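Long-range contacts in 2-C-methyl-D-erythritol 2,4-cyclodiphosphate synthase (Thermus thermophilus, PDB 1IV3), which catalyses the conversion of 4-diphosphocytidyl-2-C-methyl-D-erythritol 2-phosphate to 2-C-methyl-D-erythritol 2,4-cyclodiphosphate with release of CMP, a step in isoprenoid biosynthesis: residues G6-R11 and G37-H42; H10-G15 and S140-R145; S27-L32 and L100-L105; L96-D101 and L129-S134. The protein carries 3 engineered substitutions. One frame throughout, in Å; residues are numbered along the deposited sequence.

Contact 1. Residues G6-R11 and G37-H42; sequences GEDSHR and GDAAMH. Engineered in segment 37-42: Met-41 (natural residue Leu). With MG (magnesium ion), chain G.
Asp-8, His-10 and His-42 converge on one magnesium ion, and this shared target explains how their side chains are turned against each other. Asp-8 stretches out with CG anti to its backbone N (chi1 -166°), and its OD2 binds the metal at 1.9 Å. His-10 offers NE2 at 2.0 Å from the ion, while His-42 presents ND1 at the same distance. The two histidine side chains cross at about a right angle; their rings meet rim to rim with planes 60° apart, neither lying over the other. The carboxylate of Asp-8 is rotated 41° from the His-42 ring and puts CG at that ring's edge, in its plane. A water at 2.3 Å from the magnesium ion is a further ligand. Gly-37 backs the site: its CA sits over the face of the His-10 ring, 3.8 Å from the centroid, in a CH-pi contact. Second-shell partners restrain the ligands, since Lys-132 of the second subunit forms a salt bridge with Asp-8 OD1, and Ser-73 OG is hydrogen-bonded to His-42 NE2. Asp-38 N-caps the helix that carries His-42, its OD1 accepting from Met-41 N at 3.0 Å and its OD2 from Gly-22 N. Helix 39-50 thus begins against strand 3-14, with Ala-39 also touching Ala-144 of strand 141-150, while the engineered Met-41 turns away to helices 73-86 and 109-120.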
loop_
_atom_site.group_PDB
_atom_site.type_symbol
_atom_site.label_atom_id
_atom_site.label_comp_id
_atom_site.label_asym_id
_atom_site.label_seq_id
_atom_site.Cartn_x
_atom_site.Cartn_y
_atom_site.Cartn_z
ATOM N N GLY A 6 5.050 5.038 -2.290
ATOM C CA GLY A 6 4.555 6.327 -1.827
ATOM C C GLY A 6 3.033 6.376 -1.916
ATOM O O GLY A 6 2.395 5.574 -2.597
ATOM N N GLU A 7 2.504 7.344 -1.185
ATOM C CA GLU A 7 1.090 7.550 -1.017
ATOM C C GLU A 7 0.778 9.047 -1.046
ATOM O O GLU A 7 1.628 9.863 -0.694
ATOM C CB GLU A 7 0.572 7.036 0.327
ATOM C CG GLU A 7 0.775 5.566 0.642
ATOM C CD GLU A 7 0.047 5.260 1.966
ATOM O OE1 GLU A 7 -1.013 5.884 2.191
ATOM O OE2 GLU A 7 0.502 4.427 2.748
ATOM N N ASP A 8 -0.436 9.359 -1.444
ATOM C CA ASP A 8 -0.951 10.721 -1.333
ATOM C C ASP A 8 -2.473 10.671 -1.230
ATOM O O ASP A 8 -3.134 9.773 -1.761
ATOM C CB ASP A 8 -0.579 11.590 -2.527
ATOM C CG ASP A 8 -0.811 13.072 -2.241
ATOM O OD1 ASP A 8 -0.842 13.443 -1.051
ATOM O OD2 ASP A 8 -1.088 13.780 -3.229
ATOM N N SER A 9 -3.007 11.673 -0.552
ATOM C CA SER A 9 -4.461 11.846 -0.516
ATOM C C SER A 9 -4.797 13.334 -0.503
ATOM O O SER A 9 -3.991 14.130 -0.029
ATOM C CB SER A 9 -5.055 11.125 0.693
ATOM O OG SER A 9 -4.753 11.824 1.893
ATOM N N HIS A 10 -5.969 13.674 -1.032
ATOM C CA HIS A 10 -6.477 15.029 -0.950
ATOM C C HIS A 10 -7.990 15.020 -0.746
ATOM O O HIS A 10 -8.689 14.176 -1.300
ATOM C CB HIS A 10 -6.198 15.877 -2.197
ATOM C CG HIS A 10 -4.727 16.170 -2.283
ATOM N ND1 HIS A 10 -4.154 17.296 -1.733
ATOM C CD2 HIS A 10 -3.716 15.455 -2.840
ATOM C CE1 HIS A 10 -2.847 17.271 -1.961
ATOM N NE2 HIS A 10 -2.557 16.162 -2.631
ATOM N N ARG A 11 -8.396 16.004 0.051
ATOM C CA ARG A 11 -9.811 16.277 0.231
ATOM C C ARG A 11 -10.326 16.727 -1.134
ATOM O O ARG A 11 -9.686 17.490 -1.857
ATOM C CB ARG A 11 -10.023 17.340 1.285
ATOM C CG ARG A 11 -11.375 17.447 1.948
ATOM C CD ARG A 11 -11.231 18.112 3.323
ATOM N NE ARG A 11 -11.290 17.112 4.388
ATOM C CZ ARG A 11 -12.316 16.297 4.610
ATOM N NH1 ARG A 11 -13.404 16.340 3.851
ATOM N NH2 ARG A 11 -12.260 15.420 5.609
ATOM N N GLY A 37 -2.965 19.316 -6.290
ATOM C CA GLY A 37 -3.558 18.162 -5.643
ATOM C C GLY A 37 -3.587 16.887 -6.460
ATOM O O GLY A 37 -4.426 15.999 -6.205
ATOM N N ASP A 38 -2.685 16.753 -7.428
ATOM C CA ASP A 38 -2.609 15.544 -8.244
ATOM C C ASP A 38 -1.982 14.388 -7.461
ATOM O O ASP A 38 -0.757 14.237 -7.350
ATOM C CB ASP A 38 -1.774 15.804 -9.492
ATOM C CG ASP A 38 -1.830 14.722 -10.545
ATOM O OD1 ASP A 38 -1.868 13.514 -10.216
ATOM O OD2 ASP A 38 -1.793 15.103 -11.740
ATOM N N ALA A 39 -2.849 13.563 -6.880
ATOM C CA ALA A 39 -2.412 12.512 -5.965
ATOM C C ALA A 39 -1.536 11.471 -6.643
ATOM O O ALA A 39 -0.625 10.900 -6.035
ATOM C CB ALA A 39 -3.673 11.915 -5.354
ATOM N N ALA A 40 -1.812 11.166 -7.911
ATOM C CA ALA A 40 -1.019 10.232 -8.703
ATOM C C ALA A 40 0.418 10.737 -8.811
ATOM O O ALA A 40 1.381 10.061 -8.479
ATOM C CB ALA A 40 -1.571 10.065 -10.117
ATOM N N MET A 41 0.535 11.983 -9.288
ATOM C CA MET A 41 1.863 12.571 -9.401
ATOM C C MET A 41 2.556 12.584 -8.042
ATOM O O MET A 41 3.740 12.261 -7.934
ATOM C CB MET A 41 1.819 14.005 -9.928
ATOM C CG MET A 41 1.530 14.199 -11.400
ATOM S SD MET A 41 2.840 13.708 -12.546
ATOM C CE MET A 41 2.264 12.145 -13.085
ATOM N N HIS A 42 1.854 12.967 -6.972
ATOM C CA HIS A 42 2.542 13.071 -5.682
ATOM C C HIS A 42 3.019 11.719 -5.160
ATOM O O HIS A 42 4.152 11.611 -4.686
ATOM C CB HIS A 42 1.631 13.704 -4.632
ATOM C CG HIS A 42 1.412 15.152 -4.917
ATOM N ND1 HIS A 42 0.608 15.965 -4.166
ATOM C CD2 HIS A 42 1.932 15.927 -5.909
ATOM C CE1 HIS A 42 0.622 17.192 -4.668
ATOM N NE2 HIS A 42 1.417 17.193 -5.728
HETATM MG MG MG G . -0.660 15.573 -2.722
HETATM O O HOH W 1 0.464 16.519 -0.910
#

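Contact 2. Residues H10-G15 and S140-R145; sequences HRLEEG and SHVQAR. With MG (magnesium ion), chain G.
Ser-140 opens the pairing with its carbonyl: O accepts from Leu-12 N at 2.6 Å, a short bond whose donor is tilted from the carbonyl plane. The two strands run antiparallel but strongly twisted, their directions 144° apart. His-141 follows, a non-hydrogen-bonded pair with Arg-11 in which the side chains diverge, His-141 CB lying against His-10 O instead. Arg-11 CA lies over one face of the His-141 ring, offset toward the rim and 4.0 Å from the centroid, a CH-pi contact. The rest of Arg-11 bends round at chi3, and one face of the guanidinium turns toward the imidazole, the planes 69° apart. Leu-137 of the second subunit packs on His-141. On the backbone side, His-141 CA makes a CA-H...O contact of 3.1 Å with His-10 O. Val-142 then forms a hydrogen-bonded pair with His-10: His-10 N donates to Val-142 O at 3.0 Å, and Val-142 N returns the bond to His-10 O at 2.9 Å. Val-142 CG1, wedged between backbone N and carbonyl carbon (chi1 53°), faces Leu-12 CD2 at 3.9 Å and lies 4.0 Å from His-10 CB. Further on, Gln-143 bonds through its backbone to Thr-99 and Ala-144 to Asp-8, tying the strand to both neighbours. Backbone bonding and apolar contact thus do the holding here, and the same bonds fix the main chain of His-10, whose imidazole binds the magnesium ion.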
loop_
_atom_site.group_PDB
_atom_site.type_symbol
_atom_site.label_atom_id
_atom_site.label_comp_id
_atom_site.label_asym_id
_atom_site.label_seq_id
_atom_site.Cartn_x
_atom_site.Cartn_y
_atom_site.Cartn_z
ATOM N N HIS A 10 -5.969 13.674 -1.032
ATOM C CA HIS A 10 -6.477 15.029 -0.950
ATOM C C HIS A 10 -7.990 15.020 -0.746
ATOM O O HIS A 10 -8.689 14.176 -1.300
ATOM C CB HIS A 10 -6.198 15.877 -2.197
ATOM C CG HIS A 10 -4.727 16.170 -2.283
ATOM N ND1 HIS A 10 -4.154 17.296 -1.733
ATOM C CD2 HIS A 10 -3.716 15.455 -2.840
ATOM C CE1 HIS A 10 -2.847 17.271 -1.961
ATOM N NE2 HIS A 10 -2.557 16.162 -2.631
ATOM N N ARG A 11 -8.396 16.004 0.051
ATOM C CA ARG A 11 -9.811 16.277 0.231
ATOM C C ARG A 11 -10.326 16.727 -1.134
ATOM O O ARG A 11 -9.686 17.490 -1.857
ATOM C CB ARG A 11 -10.023 17.340 1.285
ATOM C CG ARG A 11 -11.375 17.447 1.948
ATOM C CD ARG A 11 -11.231 18.112 3.323
ATOM N NE ARG A 11 -11.290 17.112 4.388
ATOM C CZ ARG A 11 -12.316 16.297 4.610
ATOM N NH1 ARG A 11 -13.404 16.340 3.851
ATOM N NH2 ARG A 11 -12.260 15.420 5.609
ATOM N N LEU A 12 -11.519 16.231 -1.439
ATOM C CA LEU A 12 -12.105 16.655 -2.714
ATOM C C LEU A 12 -13.204 17.679 -2.463
ATOM O O LEU A 12 -14.032 17.521 -1.567
ATOM C CB LEU A 12 -12.629 15.428 -3.450
ATOM C CG LEU A 12 -11.584 14.505 -4.071
ATOM C CD1 LEU A 12 -12.246 13.191 -4.456
ATOM C CD2 LEU A 12 -10.919 15.169 -5.279
ATOM N N GLU A 13 -13.237 18.754 -3.254
ATOM C CA GLU A 13 -14.360 19.673 -3.030
ATOM C C GLU A 13 -15.046 20.048 -4.337
ATOM O O GLU A 13 -14.443 20.114 -5.409
ATOM C CB GLU A 13 -13.872 20.911 -2.280
ATOM C CG GLU A 13 -14.605 21.139 -0.960
ATOM C CD GLU A 13 -13.671 21.104 0.235
ATOM O OE1 GLU A 13 -12.459 21.342 0.026
ATOM O OE2 GLU A 13 -14.153 20.835 1.356
ATOM N N GLU A 14 -16.356 20.303 -4.212
ATOM C CA GLU A 14 -17.159 20.667 -5.363
ATOM C C GLU A 14 -16.643 21.915 -6.085
ATOM O O GLU A 14 -16.266 22.912 -5.466
ATOM C CB GLU A 14 -18.628 20.849 -4.927
ATOM C CG GLU A 14 -19.507 19.798 -5.593
ATOM C CD GLU A 14 -20.069 18.831 -4.571
ATOM O OE1 GLU A 14 -20.257 17.639 -4.883
ATOM O OE2 GLU A 14 -20.319 19.284 -3.432
ATOM N N GLY A 15 -16.637 21.800 -7.409
ATOM C CA GLY A 15 -16.323 22.830 -8.362
ATOM C C GLY A 15 -14.863 23.187 -8.472
ATOM O O GLY A 15 -14.507 24.190 -9.080
ATOM N N SER A 140 -15.032 11.512 0.060
ATOM C CA SER A 140 -14.681 12.872 -0.287
ATOM C C SER A 140 -13.175 13.064 -0.418
ATOM O O SER A 140 -12.698 14.191 -0.289
ATOM C CB SER A 140 -15.277 13.810 0.776
ATOM O OG SER A 140 -16.690 13.868 0.619
ATOM N N HIS A 141 -12.420 11.995 -0.685
ATOM C CA HIS A 141 -10.991 12.141 -0.947
ATOM C C HIS A 141 -10.617 11.391 -2.225
ATOM O O HIS A 141 -11.280 10.431 -2.615
ATOM C CB HIS A 141 -10.121 11.607 0.182
ATOM C CG HIS A 141 -10.189 12.371 1.462
ATOM N ND1 HIS A 141 -9.121 13.073 1.959
ATOM C CD2 HIS A 141 -11.203 12.528 2.358
ATOM C CE1 HIS A 141 -9.479 13.643 3.102
ATOM N NE2 HIS A 141 -10.724 13.331 3.366
ATOM N N VAL A 142 -9.545 11.853 -2.846
ATOM C CA VAL A 142 -8.861 11.060 -3.870
ATOM C C VAL A 142 -7.637 10.447 -3.192
ATOM O O VAL A 142 -6.936 11.186 -2.473
ATOM C CB VAL A 142 -8.479 11.883 -5.097
ATOM C CG1 VAL A 142 -7.684 13.148 -4.726
ATOM C CG2 VAL A 142 -7.692 11.025 -6.081
ATOM N N GLN A 143 -7.392 9.147 -3.369
ATOM C CA GLN A 143 -6.210 8.562 -2.737
ATOM C C GLN A 143 -5.338 7.927 -3.820
ATOM O O GLN A 143 -5.897 7.404 -4.792
ATOM C CB GLN A 143 -6.571 7.503 -1.716
ATOM C CG GLN A 143 -7.554 7.970 -0.652
ATOM C CD GLN A 143 -8.166 6.827 0.144
ATOM O OE1 GLN A 143 -9.344 6.481 0.015
ATOM N NE2 GLN A 143 -7.347 6.212 0.991
ATOM N N ALA A 144 -4.019 7.958 -3.667
ATOM C CA ALA A 144 -3.152 7.240 -4.591
ATOM C C ALA A 144 -2.121 6.476 -3.774
ATOM O O ALA A 144 -1.647 7.030 -2.781
ATOM C CB ALA A 144 -2.425 8.166 -5.561
ATOM N N ARG A 145 -1.786 5.265 -4.204
ATOM C CA ARG A 145 -0.639 4.554 -3.634
ATOM C C ARG A 145 0.141 3.951 -4.785
ATOM O O ARG A 145 -0.478 3.434 -5.728
ATOM C CB ARG A 145 -1.084 3.490 -2.627
ATOM C CG ARG A 145 -1.978 4.067 -1.528
ATOM C CD ARG A 145 -2.269 3.024 -0.446
ATOM N NE ARG A 145 -2.892 3.704 0.702
ATOM C CZ ARG A 145 -4.208 3.890 0.715
ATOM N NH1 ARG A 145 -4.932 3.441 -0.301
ATOM N NH2 ARG A 145 -4.769 4.504 1.744
HETATM MG MG MG G . -0.660 15.573 -2.722
HETATM O O HOH W 1 0.464 16.519 -0.910
#

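Contact 3. Residues S27-L32 and L100-L105; sequences SPVGAL and LDRPKL
Ser-27 and Pro-103 meet by van der Waals contact, the serine hydroxyl resting against the proline ring: OG is 3.2 Å from CD of Pro-103, and Ser-27 CB is 3.7 Å from its CG. A cis peptide bond precedes Pro-103. The neighbouring Pro-28 adds a looser apolar touch, with CD 4.4 Å from CB of Pro-103. The guanidinium of Arg-102 supplies a second kind of contact. Arg-102 places CG between its backbone N and carbonyl carbon (chi1 45°) and is extended from there to NE; its side chain crosses that of Val-29 at about a right angle, with Val-29 CG1 over one guanidinium face, offset toward the rim. Val-29 CG1 is modelled 3.1 Å from Arg-102 NH2, doubtfully short, while Pro-28 CG stays 3.9 Å from Arg-102 NH1. The charge itself is matched elsewhere, by a salt bridge from NH2 to Glu-14. In the fold this joins strand 29-31, an outermost strand of the chain's mixed sheet, to the loop between strand 91-99 and helix 109-120, a loop assigned to the substrate-binding site. A hydrogen bond lies within 27-32, where Ser-27 OG donates to Val-29 O at 2.7 Å, in the carbonyl plane and on a lone pair. An alanine in place of Ser-27 would probably leave Val-29 O without this donor and open a gap beside Pro-103 CD.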
loop_
_atom_site.group_PDB
_atom_site.type_symbol
_atom_site.label_atom_id
_atom_site.label_comp_id
_atom_site.label_asym_id
_atom_site.label_seq_id
_atom_site.Cartn_x
_atom_site.Cartn_y
_atom_site.Cartn_z
ATOM N N SER A 27 -14.826 16.853 -14.077
ATOM C CA SER A 27 -15.282 16.364 -12.794
ATOM C C SER A 27 -16.104 17.385 -12.016
ATOM O O SER A 27 -15.828 18.577 -12.113
ATOM C CB SER A 27 -14.061 15.966 -11.951
ATOM O OG SER A 27 -14.443 15.482 -10.666
ATOM N N PRO A 28 -17.076 16.912 -11.250
ATOM C CA PRO A 28 -17.845 17.778 -10.347
ATOM C C PRO A 28 -17.042 18.145 -9.106
ATOM O O PRO A 28 -17.490 18.992 -8.336
ATOM C CB PRO A 28 -19.030 16.898 -9.934
ATOM C CG PRO A 28 -18.501 15.500 -10.029
ATOM C CD PRO A 28 -17.540 15.509 -11.197
ATOM N N VAL A 29 -15.886 17.520 -8.876
ATOM C CA VAL A 29 -15.123 17.676 -7.643
ATOM C C VAL A 29 -13.627 17.667 -7.929
ATOM O O VAL A 29 -13.145 17.012 -8.856
ATOM C CB VAL A 29 -15.429 16.574 -6.609
ATOM C CG1 VAL A 29 -16.895 16.604 -6.202
ATOM C CG2 VAL A 29 -15.065 15.189 -7.134
ATOM N N GLY A 30 -12.851 18.404 -7.153
ATOM C CA GLY A 30 -11.419 18.498 -7.439
ATOM C C GLY A 30 -10.674 18.698 -6.142
ATOM O O GLY A 30 -11.255 18.882 -5.069
ATOM N N ALA A 31 -9.345 18.647 -6.179
ATOM C CA ALA A 31 -8.727 18.763 -4.853
ATOM C C ALA A 31 -8.806 20.215 -4.390
ATOM O O ALA A 31 -8.713 21.182 -5.138
ATOM C CB ALA A 31 -7.317 18.208 -4.852
ATOM N N LEU A 32 -9.034 20.308 -3.087
ATOM C CA LEU A 32 -8.950 21.543 -2.328
ATOM C C LEU A 32 -7.531 21.574 -1.774
ATOM O O LEU A 32 -7.175 20.682 -0.995
ATOM C CB LEU A 32 -9.998 21.586 -1.225
ATOM C CG LEU A 32 -9.603 22.276 0.081
ATOM C CD1 LEU A 32 -10.635 23.342 0.429
ATOM C CD2 LEU A 32 -9.432 21.275 1.211
ATOM N N LEU A 100 -11.148 6.806 -5.660
ATOM C CA LEU A 100 -12.065 7.938 -5.488
ATOM C C LEU A 100 -13.462 7.510 -5.934
ATOM O O LEU A 100 -13.603 6.664 -6.826
ATOM C CB LEU A 100 -11.582 9.171 -6.243
ATOM C CG LEU A 100 -11.746 9.219 -7.762
ATOM C CD1 LEU A 100 -11.224 10.538 -8.333
ATOM C CD2 LEU A 100 -11.040 8.057 -8.429
ATOM N N ASP A 101 -14.489 8.061 -5.292
ATOM C CA ASP A 101 -15.851 7.610 -5.593
ATOM C C ASP A 101 -16.407 8.271 -6.841
ATOM O O ASP A 101 -17.285 7.706 -7.500
ATOM C CB ASP A 101 -16.748 7.847 -4.365
ATOM C CG ASP A 101 -16.295 7.012 -3.184
ATOM O OD1 ASP A 101 -15.163 6.485 -3.183
ATOM O OD2 ASP A 101 -17.080 6.837 -2.224
ATOM N N ARG A 102 -15.919 9.448 -7.215
ATOM C CA ARG A 102 -16.340 10.088 -8.462
ATOM C C ARG A 102 -15.248 11.074 -8.847
ATOM O O ARG A 102 -14.579 11.510 -7.892
ATOM C CB ARG A 102 -17.684 10.781 -8.285
ATOM C CG ARG A 102 -17.769 11.595 -7.012
ATOM C CD ARG A 102 -19.105 12.314 -6.828
ATOM N NE ARG A 102 -18.955 13.328 -5.779
ATOM C CZ ARG A 102 -19.561 14.501 -5.723
ATOM N NH1 ARG A 102 -20.403 14.860 -6.683
ATOM N NH2 ARG A 102 -19.324 15.321 -4.702
ATOM N N PRO A 103 -15.048 11.393 -10.110
ATOM C CA PRO A 103 -15.770 10.877 -11.269
ATOM C C PRO A 103 -15.239 9.510 -11.696
ATOM O O PRO A 103 -14.193 9.078 -11.208
ATOM C CB PRO A 103 -15.425 11.887 -12.373
ATOM C CG PRO A 103 -14.020 12.275 -12.034
ATOM C CD PRO A 103 -13.980 12.341 -10.537
ATOM N N LYS A 104 -15.937 8.825 -12.596
ATOM C CA LYS A 104 -15.411 7.596 -13.172
ATOM C C LYS A 104 -14.128 7.873 -13.956
ATOM O O LYS A 104 -14.098 8.811 -14.768
ATOM C CB LYS A 104 -16.452 6.955 -14.107
ATOM C CG LYS A 104 -17.690 6.501 -13.329
ATOM C CD LYS A 104 -18.689 5.801 -14.235
ATOM C CE LYS A 104 -19.080 4.435 -13.677
ATOM N NZ LYS A 104 -20.261 4.541 -12.766
ATOM N N LEU A 105 -13.104 7.062 -13.719
ATOM C CA LEU A 105 -11.835 7.279 -14.433
ATOM C C LEU A 105 -11.707 6.420 -15.675
ATOM O O LEU A 105 -10.894 6.704 -16.564
ATOM C CB LEU A 105 -10.668 7.085 -13.450
ATOM C CG LEU A 105 -10.558 8.117 -12.313
ATOM C CD1 LEU A 105 -9.270 7.929 -11.524
ATOM C CD2 LEU A 105 -10.619 9.551 -12.843
#

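Contact 4. Residues L96-D101 and L129-S134; sequences LVLTLD and LTFKTS
Asp-101 and Ser-134 close the far end of this strand pair through one carboxylate oxygen. Asp-101 has CG beside its backbone N (chi1 -64°), and its OD1 accepts twice: from Ser-134 OG at 2.5 Å, on the syn lone pair, and from Ser-134 N at 2.7 Å, rising out of the carboxylate plane. Ser-134 OG in turn is hydrogen-bonded to Ala-138 N. An alanine in place of Asp-101 would probably leave both Ser-134 donors without their acceptor and free the turn beyond Thr-133 to shift. On one face of the sheet, Leu-129 swings CG anti to its backbone N (chi1 172°); its CD1 meets Leu-98 CG at 3.8 Å and Leu-96 CG at 3.9 Å. Phe-131 joins them, its CE1 4.3 Å from Leu-98 CD1. On the other face, Thr-130 OG1 lies 3.4 Å from Val-97 CG2. Lys-132, bent at chi2 and chi3, rests CG 3.8 Å from Val-97 CG1, and its NZ bonds to Asp-8 of the third subunit. The backbones run parallel, with four N-H...O bonds, donated in turn by Thr-130, Leu-98, Lys-132 and Leu-100. The pair belongs to a beta-alpha-beta unit, strands 91-99 and 127-132 linked through helix 109-120, whose C-terminal strand ends and following turns hold residues assigned to substrate binding and Thr-133, a predicted transition-state stabiliser.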
loop_
_atom_site.group_PDB
_atom_site.type_symbol
_atom_site.label_atom_id
_atom_site.label_comp_id
_atom_site.label_asym_id
_atom_site.label_seq_id
_atom_site.Cartn_x
_atom_site.Cartn_y
_atom_site.Cartn_z
ATOM N N LEU A 96 0.376 1.694 -9.781
ATOM C CA LEU A 96 -0.298 2.481 -8.745
ATOM C C LEU A 96 -1.810 2.334 -8.813
ATOM O O LEU A 96 -2.342 1.978 -9.859
ATOM C CB LEU A 96 0.051 3.959 -8.874
ATOM C CG LEU A 96 -0.500 4.659 -10.116
ATOM C CD1 LEU A 96 -0.480 6.174 -9.948
ATOM C CD2 LEU A 96 0.322 4.286 -11.344
ATOM N N VAL A 97 -2.416 2.642 -7.666
ATOM C CA VAL A 97 -3.865 2.588 -7.555
ATOM C C VAL A 97 -4.391 3.974 -7.193
ATOM O O VAL A 97 -3.894 4.604 -6.260
ATOM C CB VAL A 97 -4.319 1.629 -6.444
ATOM C CG1 VAL A 97 -5.825 1.499 -6.376
ATOM C CG2 VAL A 97 -3.684 0.250 -6.667
ATOM N N LEU A 98 -5.398 4.390 -7.947
ATOM C CA LEU A 98 -6.144 5.588 -7.637
ATOM C C LEU A 98 -7.534 5.201 -7.120
ATOM O O LEU A 98 -8.215 4.411 -7.775
ATOM C CB LEU A 98 -6.318 6.477 -8.852
ATOM C CG LEU A 98 -5.027 6.777 -9.602
ATOM C CD1 LEU A 98 -5.326 7.810 -10.691
ATOM C CD2 LEU A 98 -3.938 7.265 -8.663
ATOM N N THR A 99 -7.864 5.801 -5.979
ATOM C CA THR A 99 -9.139 5.520 -5.329
ATOM C C THR A 99 -9.929 6.800 -5.147
ATOM O O THR A 99 -9.439 7.778 -4.570
ATOM C CB THR A 99 -8.901 4.855 -3.959
ATOM O OG1 THR A 99 -8.125 3.663 -4.138
ATOM C CG2 THR A 99 -10.215 4.449 -3.332
ATOM N N LEU A 100 -11.148 6.806 -5.660
ATOM C CA LEU A 100 -12.065 7.938 -5.488
ATOM C C LEU A 100 -13.462 7.510 -5.934
ATOM O O LEU A 100 -13.603 6.664 -6.826
ATOM C CB LEU A 100 -11.582 9.171 -6.243
ATOM C CG LEU A 100 -11.746 9.219 -7.762
ATOM C CD1 LEU A 100 -11.224 10.538 -8.333
ATOM C CD2 LEU A 100 -11.040 8.057 -8.429
ATOM N N ASP A 101 -14.489 8.061 -5.292
ATOM C CA ASP A 101 -15.851 7.610 -5.593
ATOM C C ASP A 101 -16.407 8.271 -6.841
ATOM O O ASP A 101 -17.285 7.706 -7.500
ATOM C CB ASP A 101 -16.748 7.847 -4.365
ATOM C CG ASP A 101 -16.295 7.012 -3.184
ATOM O OD1 ASP A 101 -15.163 6.485 -3.183
ATOM O OD2 ASP A 101 -17.080 6.837 -2.224
ATOM N N LEU A 129 -1.662 1.062 -14.001
ATOM C CA LEU A 129 -2.598 1.987 -13.385
ATOM C C LEU A 129 -3.918 1.267 -13.143
ATOM O O LEU A 129 -4.465 0.729 -14.115
ATOM C CB LEU A 129 -2.765 3.194 -14.314
ATOM C CG LEU A 129 -3.853 4.195 -13.919
ATOM C CD1 LEU A 129 -3.632 4.754 -12.521
ATOM C CD2 LEU A 129 -3.911 5.346 -14.936
ATOM N N THR A 130 -4.415 1.200 -11.906
ATOM C CA THR A 130 -5.740 0.614 -11.697
ATOM C C THR A 130 -6.595 1.620 -10.930
ATOM O O THR A 130 -6.040 2.464 -10.223
ATOM C CB THR A 130 -5.706 -0.706 -10.901
ATOM O OG1 THR A 130 -5.091 -0.469 -9.623
ATOM C CG2 THR A 130 -4.849 -1.736 -11.612
ATOM N N PHE A 131 -7.918 1.513 -11.057
ATOM C CA PHE A 131 -8.874 2.457 -10.505
ATOM C C PHE A 131 -9.833 1.757 -9.552
ATOM O O PHE A 131 -10.274 0.649 -9.886
ATOM C CB PHE A 131 -9.717 3.097 -11.623
ATOM C CG PHE A 131 -8.939 3.767 -12.730
ATOM C CD1 PHE A 131 -7.811 4.524 -12.500
ATOM C CD2 PHE A 131 -9.368 3.620 -14.044
ATOM C CE1 PHE A 131 -7.152 5.121 -13.556
ATOM C CE2 PHE A 131 -8.721 4.209 -15.095
ATOM C CZ PHE A 131 -7.588 4.977 -14.861
ATOM N N LYS A 132 -10.116 2.411 -8.445
ATOM C CA LYS A 132 -11.037 1.903 -7.452
ATOM C C LYS A 132 -11.898 3.059 -6.931
ATOM O O LYS A 132 -11.524 4.224 -7.002
ATOM C CB LYS A 132 -10.348 1.266 -6.246
ATOM C CG LYS A 132 -9.340 0.194 -6.575
ATOM C CD LYS A 132 -9.958 -1.106 -7.049
ATOM C CE LYS A 132 -11.027 -1.623 -6.096
ATOM N NZ LYS A 132 -11.625 -2.884 -6.631
ATOM N N THR A 133 -13.045 2.662 -6.372
ATOM C CA THR A 133 -13.814 3.585 -5.558
ATOM C C THR A 133 -13.631 3.170 -4.094
ATOM O O THR A 133 -13.150 2.063 -3.863
ATOM C CB THR A 133 -15.321 3.584 -5.836
ATOM O OG1 THR A 133 -15.862 2.425 -5.177
ATOM C CG2 THR A 133 -15.607 3.440 -7.315
ATOM N N SER A 134 -14.010 4.021 -3.157
ATOM C CA SER A 134 -13.762 3.723 -1.748
ATOM C C SER A 134 -14.891 2.901 -1.139
ATOM O O SER A 134 -14.828 2.553 0.034
ATOM C CB SER A 134 -13.644 5.022 -0.939
ATOM O OG SER A 134 -14.920 5.644 -0.810
HETATM O O HOH W 2 -2.215 -0.804 -9.859
#

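The four contacts illustrate how one fold can supply the parts of a shared site. Its sheet has the strand order 29-31, 3-14, 141-150, 91-99, 127-132. Contacts 1 and 2 share His-10 and Arg-11 on strand 3-14, their centres about 8 Å apart, and both touch the magnesium ion. Contact 3, about 7 Å from contact 2 between centres, links the outermost strand 29-31 to the loop after strand 91-99; contact 4, about 12 Å from contact 1 centre to centre, pairs the strands at the opposite edge. Along the chain, contact 2 encloses both contacts 3 and 4, and contact 1 closes before contact 4 opens. Metal ligands and substrate-binding segments thereby meet their counterparts across the trimer interface.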